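Local coordinates for protein fibrillarin-like rRNA/tRNA 2'-O-methyltransferase (Aeropyrum pernix, PDB 4DF3) that probably transfers methyl groups from S-adenosylmethionine to ribose 2'-hydroxyls of rRNA and tRNA, at sites chosen by a guide RNA, at residues R80-G85 against D149-D154; V108-R113 against L132-F137. The protein carries 2 engineered substitutions. One frame throughout, in Å; residues are numbered along the deposited sequence.

From the N terminus the chain passes through an antiparallel five-stranded sheet and then enters the mixed seven-stranded Rossmann-type sheet at strand 80-84, the first half of contact 1. It next runs through helix 90-99 to strand 104-109, helix 112-121 and the outermost strand 128-132, where contact 2, joining the ends of these two strands, closes a loop of 18 residues. Only at 149-154 does contact 1 close its own loop of 63 residues, joining strand 80-84 to 148-153, so contact 2 lies within it. The two meet in the sheet, where V108 forms probable hydrogen bonds with Y83 O and G85 N. Contact 1 holds the methionine end of S-adenosylmethionine, contact 2 its ribose and adenine.

Contact 1 of 2, residues R80-G85 against D149-D154; sequences RILYLG and DGLYAD. With SAM (S-adenosylmethionine), chain C.
Y83 and Y152 pair on adjacent parallel strands at the middle of a class I (Rossmann-type) methyltransferase sheet, whose carboxyl edge here receives the methionine end of S-adenosylmethionine. Strands 80-84 and 150-153 run side by side in the same sense, their directions 13° apart. Strand 80-84 uses alternate residues: L82 N donates to G150 O, L82 O accepts from Y152 N, and L84 N donates to Y152 O at 2.7 Å. The ladder ends with D154 N on L84 O. At its other end the side chain of D149 turns back to R80, and OD2 takes the backbone N of R80 at 2.9 Å, almost straight (178°), on its anti lone pair.

On one face both tyrosines carry CG anti to the backbone N (chi1 -167° for Y83), which lays their side chains alongside each other. Their rings are oblique, with centroids 4.7 Å apart; Y152 CD2 lies over a face of the Y83 ring, 3.5 Å from Y83 CZ. Y83 OH reaches the amino N of the cofactor, a bond modelled as very short and therefore doubtful in length. The same N donates to G85 O at 3.1 Å and, weakly, to D154 OD1. A leucine in place of Y83 would remove the hydroxyl and the flat ring, and would probably leave the cofactor amino group with one partner fewer and a gap beside Y152. The reverse face is aliphatic: L84 CD1 meets L151 CD2 at 4.2 Å.

R80 and D154 find their salt-bridge partners in E146 and K61. Helix 90-99 covers the tyrosine face through M95, helix 160-171 lies on the leucine face through N167 and V164, and strands 104-109 and 176-183 flank the pair.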
loop_
_atom_site.group_PDB
_atom_site.type_symbol
_atom_site.label_atom_id
_atom_site.label_comp_id
_atom_site.label_asym_id
_atom_site.label_seq_id
_atom_site.Cartn_x
_atom_site.Cartn_y
_atom_site.Cartn_z
ATOM N N ARG A 80 0.311 3.516 -12.238
ATOM C CA ARG A 80 -0.841 4.278 -11.827
ATOM C C ARG A 80 -1.623 3.334 -10.895
ATOM O O ARG A 80 -1.896 2.157 -11.280
ATOM C CB ARG A 80 -1.692 4.535 -13.070
ATOM C CG ARG A 80 -0.951 5.275 -14.198
ATOM C CD ARG A 80 -0.443 6.585 -13.778
ATOM N NE ARG A 80 0.561 7.141 -14.703
ATOM C CZ ARG A 80 0.326 8.097 -15.614
ATOM N NH1 ARG A 80 -0.895 8.640 -15.759
ATOM N NH2 ARG A 80 1.329 8.521 -16.387
ATOM N N ILE A 81 -1.974 3.828 -9.700
ATOM C CA ILE A 81 -2.533 3.002 -8.625
ATOM C C ILE A 81 -3.803 3.650 -8.098
ATOM O O ILE A 81 -3.829 4.866 -7.787
ATOM C CB ILE A 81 -1.514 2.887 -7.445
ATOM C CG1 ILE A 81 -0.266 2.091 -7.881
ATOM C CG2 ILE A 81 -2.125 2.152 -6.254
ATOM C CD1 ILE A 81 0.860 2.224 -6.884
ATOM N N LEU A 82 -4.863 2.854 -7.983
ATOM C CA LEU A 82 -6.044 3.358 -7.331
ATOM C C LEU A 82 -5.952 2.871 -5.873
ATOM O O LEU A 82 -5.943 1.675 -5.595
ATOM C CB LEU A 82 -7.314 2.792 -7.971
ATOM C CG LEU A 82 -8.649 3.076 -7.233
ATOM C CD1 LEU A 82 -8.815 4.597 -7.065
ATOM C CD2 LEU A 82 -9.822 2.493 -8.110
ATOM N N TYR A 83 -5.938 3.825 -4.959
ATOM C CA TYR A 83 -5.759 3.512 -3.529
ATOM C C TYR A 83 -7.035 3.870 -2.755
ATOM O O TYR A 83 -7.362 5.073 -2.628
ATOM C CB TYR A 83 -4.572 4.312 -3.006
ATOM C CG TYR A 83 -4.047 3.874 -1.638
ATOM C CD1 TYR A 83 -2.698 3.822 -1.405
ATOM C CD2 TYR A 83 -4.915 3.588 -0.572
ATOM C CE1 TYR A 83 -2.217 3.534 -0.135
ATOM C CE2 TYR A 83 -4.436 3.221 0.724
ATOM C CZ TYR A 83 -3.087 3.235 0.915
ATOM O OH TYR A 83 -2.570 2.931 2.152
ATOM N N LEU A 84 -7.734 2.828 -2.294
ATOM C CA LEU A 84 -9.010 2.998 -1.601
ATOM C C LEU A 84 -8.699 3.079 -0.121
ATOM O O LEU A 84 -8.180 2.100 0.463
ATOM C CB LEU A 84 -10.018 1.890 -1.916
ATOM C CG LEU A 84 -10.396 1.706 -3.413
ATOM C CD1 LEU A 84 -11.439 0.615 -3.557
ATOM C CD2 LEU A 84 -10.800 2.990 -4.102
ATOM N N GLY A 85 -8.961 4.247 0.478
ATOM C CA GLY A 85 -8.731 4.374 1.929
ATOM C C GLY A 85 -7.344 4.912 2.252
ATOM O O GLY A 85 -6.677 4.394 3.177
ATOM N N ASP A 149 -2.844 0.398 -13.042
ATOM C CA ASP A 149 -2.051 -0.825 -13.044
ATOM C C ASP A 149 -2.333 -1.684 -11.831
ATOM O O ASP A 149 -2.131 -2.921 -11.873
ATOM C CB ASP A 149 -0.608 -0.472 -13.069
ATOM C CG ASP A 149 -0.239 0.265 -14.358
ATOM O OD1 ASP A 149 -0.249 -0.395 -15.382
ATOM O OD2 ASP A 149 -0.014 1.470 -14.325
ATOM N N GLY A 150 -2.771 -1.043 -10.743
ATOM C CA GLY A 150 -3.001 -1.774 -9.481
ATOM C C GLY A 150 -4.083 -1.063 -8.646
ATOM O O GLY A 150 -4.365 0.151 -8.838
ATOM N N LEU A 151 -4.650 -1.821 -7.753
ATOM C CA LEU A 151 -5.728 -1.343 -6.851
ATOM C C LEU A 151 -5.316 -1.826 -5.472
ATOM O O LEU A 151 -5.089 -2.979 -5.250
ATOM C CB LEU A 151 -7.073 -1.919 -7.281
ATOM C CG LEU A 151 -8.294 -1.402 -6.518
ATOM C CD1 LEU A 151 -9.526 -1.961 -7.249
ATOM C CD2 LEU A 151 -8.336 -1.770 -5.050
ATOM N N TYR A 152 -5.176 -0.869 -4.535
ATOM C CA TYR A 152 -4.800 -1.183 -3.202
ATOM C C TYR A 152 -5.965 -0.715 -2.306
ATOM O O TYR A 152 -6.429 0.435 -2.429
ATOM C CB TYR A 152 -3.547 -0.357 -2.850
ATOM C CG TYR A 152 -3.018 -0.696 -1.447
ATOM C CD1 TYR A 152 -2.055 -1.692 -1.262
ATOM C CD2 TYR A 152 -3.499 0.012 -0.303
ATOM C CE1 TYR A 152 -1.579 -1.978 0.051
ATOM C CE2 TYR A 152 -3.017 -0.283 1.032
ATOM C CZ TYR A 152 -2.064 -1.312 1.149
ATOM O OH TYR A 152 -1.551 -1.580 2.394
ATOM N N ALA A 153 -6.418 -1.592 -1.410
ATOM C CA ALA A 153 -7.660 -1.300 -0.650
ATOM C C ALA A 153 -7.405 -1.532 0.809
ATOM O O ALA A 153 -7.016 -2.628 1.197
ATOM C CB ALA A 153 -8.844 -2.147 -1.148
ATOM N N ASP A 154 -7.658 -0.507 1.614
ATOM C CA ASP A 154 -7.601 -0.627 3.061
ATOM C C ASP A 154 -8.624 0.326 3.667
ATOM O O ASP A 154 -8.241 1.319 4.254
ATOM C CB ASP A 154 -6.187 -0.288 3.562
ATOM C CG ASP A 154 -6.005 -0.561 5.082
ATOM O OD1 ASP A 154 -4.967 -0.125 5.633
ATOM O OD2 ASP A 154 -6.921 -1.148 5.731
HETATM N N SAM C . -4.199 2.751 4.034
HETATM C CA SAM C . -3.792 3.649 5.153
HETATM C C SAM C . -2.300 3.406 5.398
HETATM O O SAM C . -1.794 2.281 5.202
HETATM O OXT SAM C . -1.595 4.330 5.788
HETATM C CB SAM C . -4.580 3.362 6.477
HETATM C CG SAM C . -6.050 3.389 6.097
HETATM S SD SAM C . -7.224 3.637 7.458
HETATM C CE SAM C . -7.096 1.911 7.991
HETATM C "C5'" SAM C . -8.823 3.555 6.572
HETATM C "C4'" SAM C . -9.253 4.889 5.955
HETATM O "O4'" SAM C . -10.291 4.741 4.988
HETATM C "C3'" SAM C . -9.785 5.946 6.912
HETATM O "O3'" SAM C . -8.934 7.082 6.724
HETATM C "C2'" SAM C . -11.271 6.147 6.573
HETATM O "O2'" SAM C . -11.679 7.489 6.714
HETATM C "C1'" SAM C . -11.325 5.735 5.108
HETATM N N9 SAM C . -12.582 5.087 4.687
HETATM C C8 SAM C . -13.427 4.205 5.370
HETATM N N7 SAM C . -14.487 3.883 4.532
HETATM C C5 SAM C . -14.334 4.535 3.370
HETATM C C6 SAM C . -15.082 4.544 2.204
HETATM N N6 SAM C . -16.265 3.838 2.024
HETATM N N1 SAM C . -14.515 5.344 1.222
HETATM C C2 SAM C . -13.363 6.109 1.258
HETATM N N3 SAM C . -12.634 6.073 2.434
HETATM C C4 SAM C . -13.147 5.322 3.445
#

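Contact 2 of 2, residues V108-R113 against L132-F137; sequences VEFAPR and LGDARF. With SAM (S-adenosylmethionine), chain C.
E109 and L132 form a parallel bridge where strands 104-109 and 128-132 end; the backbones stay close through F110 and G133 and then diverge, the end-to-end directions of the touching parts being 129° apart. A single backbone hydrogen bond spans them: G133 N donates to E109 O at 3.1 Å, approaching from above the carbonyl plane. Segment 132-137 then folds into a type I turn from D134 to F137, while 108-113 enters helix 112-121 with A111 at the N-cap. V108 CG1 packs on the backbone of 132-137, 3.3 Å from G133 O.

F110 puts CG between its backbone N and carbonyl carbon (chi1 78°), a position that brings the ring face over the adenine, with C5 of S-adenosylmethionine 3.4 Å above its centre. D134 lies alongside, its carboxylate plane nearly perpendicular to the ring, and OD2 stands 3.6 Å from F110 CD1 at the ring edge. This is the nucleoside pocket of a class I methyltransferase, in which an acidic residue at the end of the second strand holds the ribose. Here E109 OE1 accepts from O3' of the cofactor at 2.7 Å and E109 OE2 from O2' at 2.6 Å. A111 N also donates to OE2, on the anti lone pair, so the carboxylate is fixed by the backbone as well as by the sugar.

The adenine itself is held by two bonds. N6 of the cofactor donates to D134 OD1 at 2.9 Å, and A135 N reaches N1 at 2.9 Å, nearly straight at 175°. R136 steadies the aspartate: its backbone N closes an Asx turn on OD1, while NE and NH2 form a side-on salt bridge with the two oxygens. Q157 touches F110, and Y141 lies against both V108 and A135.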
loop_
_atom_site.group_PDB
_atom_site.type_symbol
_atom_site.label_atom_id
_atom_site.label_comp_id
_atom_site.label_asym_id
_atom_site.label_seq_id
_atom_site.Cartn_x
_atom_site.Cartn_y
_atom_site.Cartn_z
ATOM N N VAL A 108 -8.338 7.702 -2.739
ATOM C CA VAL A 108 -9.735 7.907 -2.319
ATOM C C VAL A 108 -9.865 7.841 -0.808
ATOM O O VAL A 108 -9.466 6.881 -0.179
ATOM C CB VAL A 108 -10.655 6.852 -2.998
ATOM C CG1 VAL A 108 -12.173 6.997 -2.540
ATOM C CG2 VAL A 108 -10.484 6.863 -4.500
ATOM N N GLU A 109 -10.522 8.835 -0.228
ATOM C CA GLU A 109 -10.663 8.969 1.218
ATOM C C GLU A 109 -11.933 9.765 1.416
ATOM O O GLU A 109 -12.098 10.828 0.733
ATOM C CB GLU A 109 -9.471 9.778 1.791
ATOM C CG GLU A 109 -9.614 10.231 3.255
ATOM C CD GLU A 109 -9.906 9.082 4.175
ATOM O OE1 GLU A 109 -9.136 8.049 4.216
ATOM O OE2 GLU A 109 -10.979 9.156 4.824
ATOM N N PHE A 110 -12.821 9.274 2.297
ATOM C CA PHE A 110 -14.163 9.934 2.469
ATOM C C PHE A 110 -14.331 10.895 3.652
ATOM O O PHE A 110 -15.370 11.555 3.733
ATOM C CB PHE A 110 -15.345 8.983 2.357
ATOM C CG PHE A 110 -15.626 8.123 3.579
ATOM C CD1 PHE A 110 -16.893 7.472 3.668
ATOM C CD2 PHE A 110 -14.691 7.948 4.609
ATOM C CE1 PHE A 110 -17.214 6.642 4.753
ATOM C CE2 PHE A 110 -15.005 7.122 5.721
ATOM C CZ PHE A 110 -16.256 6.474 5.800
ATOM N N ALA A 111 -13.341 10.958 4.554
ATOM C CA ALA A 111 -13.441 11.848 5.734
ATOM C C ALA A 111 -12.742 13.161 5.444
ATOM O O ALA A 111 -11.537 13.170 5.264
ATOM C CB ALA A 111 -12.891 11.200 7.016
ATOM N N PRO A 112 -13.507 14.287 5.386
ATOM C CA PRO A 112 -12.875 15.612 5.214
ATOM C C PRO A 112 -11.704 15.922 6.129
ATOM O O PRO A 112 -10.737 16.522 5.669
ATOM C CB PRO A 112 -14.031 16.593 5.483
ATOM C CG PRO A 112 -15.242 15.822 5.063
ATOM C CD PRO A 112 -14.983 14.401 5.481
ATOM N N ARG A 113 -11.773 15.554 7.402
ATOM C CA ARG A 113 -10.670 15.875 8.324
ATOM C C ARG A 113 -9.401 15.094 7.990
ATOM O O ARG A 113 -8.291 15.589 8.193
ATOM C CB ARG A 113 -11.049 15.615 9.789
ATOM C CG ARG A 113 -10.828 14.168 10.246
ATOM C CD ARG A 113 -11.301 13.945 11.671
ATOM N NE ARG A 113 -10.424 14.627 12.623
ATOM C CZ ARG A 113 -10.660 14.701 13.931
ATOM N NH1 ARG A 113 -11.768 14.144 14.432
ATOM N NH2 ARG A 113 -9.810 15.344 14.732
ATOM N N LEU A 132 -11.671 13.158 -2.826
ATOM C CA LEU A 132 -12.625 13.099 -1.688
ATOM C C LEU A 132 -13.868 12.370 -2.111
ATOM O O LEU A 132 -14.689 12.882 -2.868
ATOM C CB LEU A 132 -12.990 14.531 -1.210
ATOM C CG LEU A 132 -13.952 14.652 -0.006
ATOM C CD1 LEU A 132 -13.253 14.330 1.362
ATOM C CD2 LEU A 132 -14.736 16.017 -0.028
ATOM N N GLY A 133 -14.020 11.155 -1.670
ATOM C CA GLY A 133 -15.198 10.437 -2.079
ATOM C C GLY A 133 -15.287 9.151 -1.358
ATOM O O GLY A 133 -14.310 8.723 -0.719
ATOM N N ASP A 134 -16.465 8.545 -1.445
ATOM C CA ASP A 134 -16.727 7.311 -0.835
ATOM C C ASP A 134 -16.412 6.222 -1.857
ATOM O O ASP A 134 -17.008 6.186 -2.943
ATOM C CB ASP A 134 -18.186 7.304 -0.383
ATOM C CG ASP A 134 -18.562 6.115 0.411
ATOM O OD1 ASP A 134 -18.125 4.998 0.064
ATOM O OD2 ASP A 134 -19.383 6.266 1.362
ATOM N N ALA A 135 -15.524 5.296 -1.477
ATOM C CA ALA A 135 -15.111 4.204 -2.375
ATOM C C ALA A 135 -16.291 3.301 -2.771
ATOM O O ALA A 135 -16.206 2.554 -3.726
ATOM C CB ALA A 135 -13.996 3.382 -1.626
ATOM N N ARG A 136 -17.442 3.385 -2.088
ATOM C CA ARG A 136 -18.587 2.551 -2.498
ATOM C C ARG A 136 -19.203 3.024 -3.801
ATOM O O ARG A 136 -19.951 2.246 -4.412
ATOM C CB ARG A 136 -19.681 2.510 -1.414
ATOM C CG ARG A 136 -19.194 1.709 -0.195
ATOM C CD ARG A 136 -20.163 1.764 1.042
ATOM N NE ARG A 136 -20.304 3.131 1.522
ATOM C CZ ARG A 136 -21.263 3.588 2.329
ATOM N NH1 ARG A 136 -22.219 2.769 2.798
ATOM N NH2 ARG A 136 -21.248 4.866 2.670
ATOM N N PHE A 137 -18.926 4.283 -4.172
ATOM C CA PHE A 137 -19.625 4.924 -5.332
ATOM C C PHE A 137 -18.606 5.363 -6.386
ATOM O O PHE A 137 -18.403 6.553 -6.613
ATOM C CB PHE A 137 -20.531 6.104 -4.861
ATOM C CG PHE A 137 -21.346 5.792 -3.639
ATOM C CD1 PHE A 137 -22.343 4.811 -3.655
ATOM C CD2 PHE A 137 -21.142 6.480 -2.462
ATOM C CE1 PHE A 137 -23.108 4.509 -2.486
ATOM C CE2 PHE A 137 -21.889 6.165 -1.293
ATOM C CZ PHE A 137 -22.901 5.209 -1.326
HETATM N N SAM C . -4.199 2.751 4.034
HETATM C CA SAM C . -3.792 3.649 5.153
HETATM C C SAM C . -2.300 3.406 5.398
HETATM O O SAM C . -1.794 2.281 5.202
HETATM O OXT SAM C . -1.595 4.330 5.788
HETATM C CB SAM C . -4.580 3.362 6.477
HETATM C CG SAM C . -6.050 3.389 6.097
HETATM S SD SAM C . -7.224 3.637 7.458
HETATM C CE SAM C . -7.096 1.911 7.991
HETATM C "C5'" SAM C . -8.823 3.555 6.572
HETATM C "C4'" SAM C . -9.253 4.889 5.955
HETATM O "O4'" SAM C . -10.291 4.741 4.988
HETATM C "C3'" SAM C . -9.785 5.946 6.912
HETATM O "O3'" SAM C . -8.934 7.082 6.724
HETATM C "C2'" SAM C . -11.271 6.147 6.573
HETATM O "O2'" SAM C . -11.679 7.489 6.714
HETATM C "C1'" SAM C . -11.325 5.735 5.108
HETATM N N9 SAM C . -12.582 5.087 4.687
HETATM C C8 SAM C . -13.427 4.205 5.370
HETATM N N7 SAM C . -14.487 3.883 4.532
HETATM C C5 SAM C . -14.334 4.535 3.370
HETATM C C6 SAM C . -15.082 4.544 2.204
HETATM N N6 SAM C . -16.265 3.838 2.024
HETATM N N1 SAM C . -14.515 5.344 1.222
HETATM C C2 SAM C . -13.363 6.109 1.258
HETATM N N3 SAM C . -12.634 6.073 2.434
HETATM C C4 SAM C . -13.147 5.322 3.445
#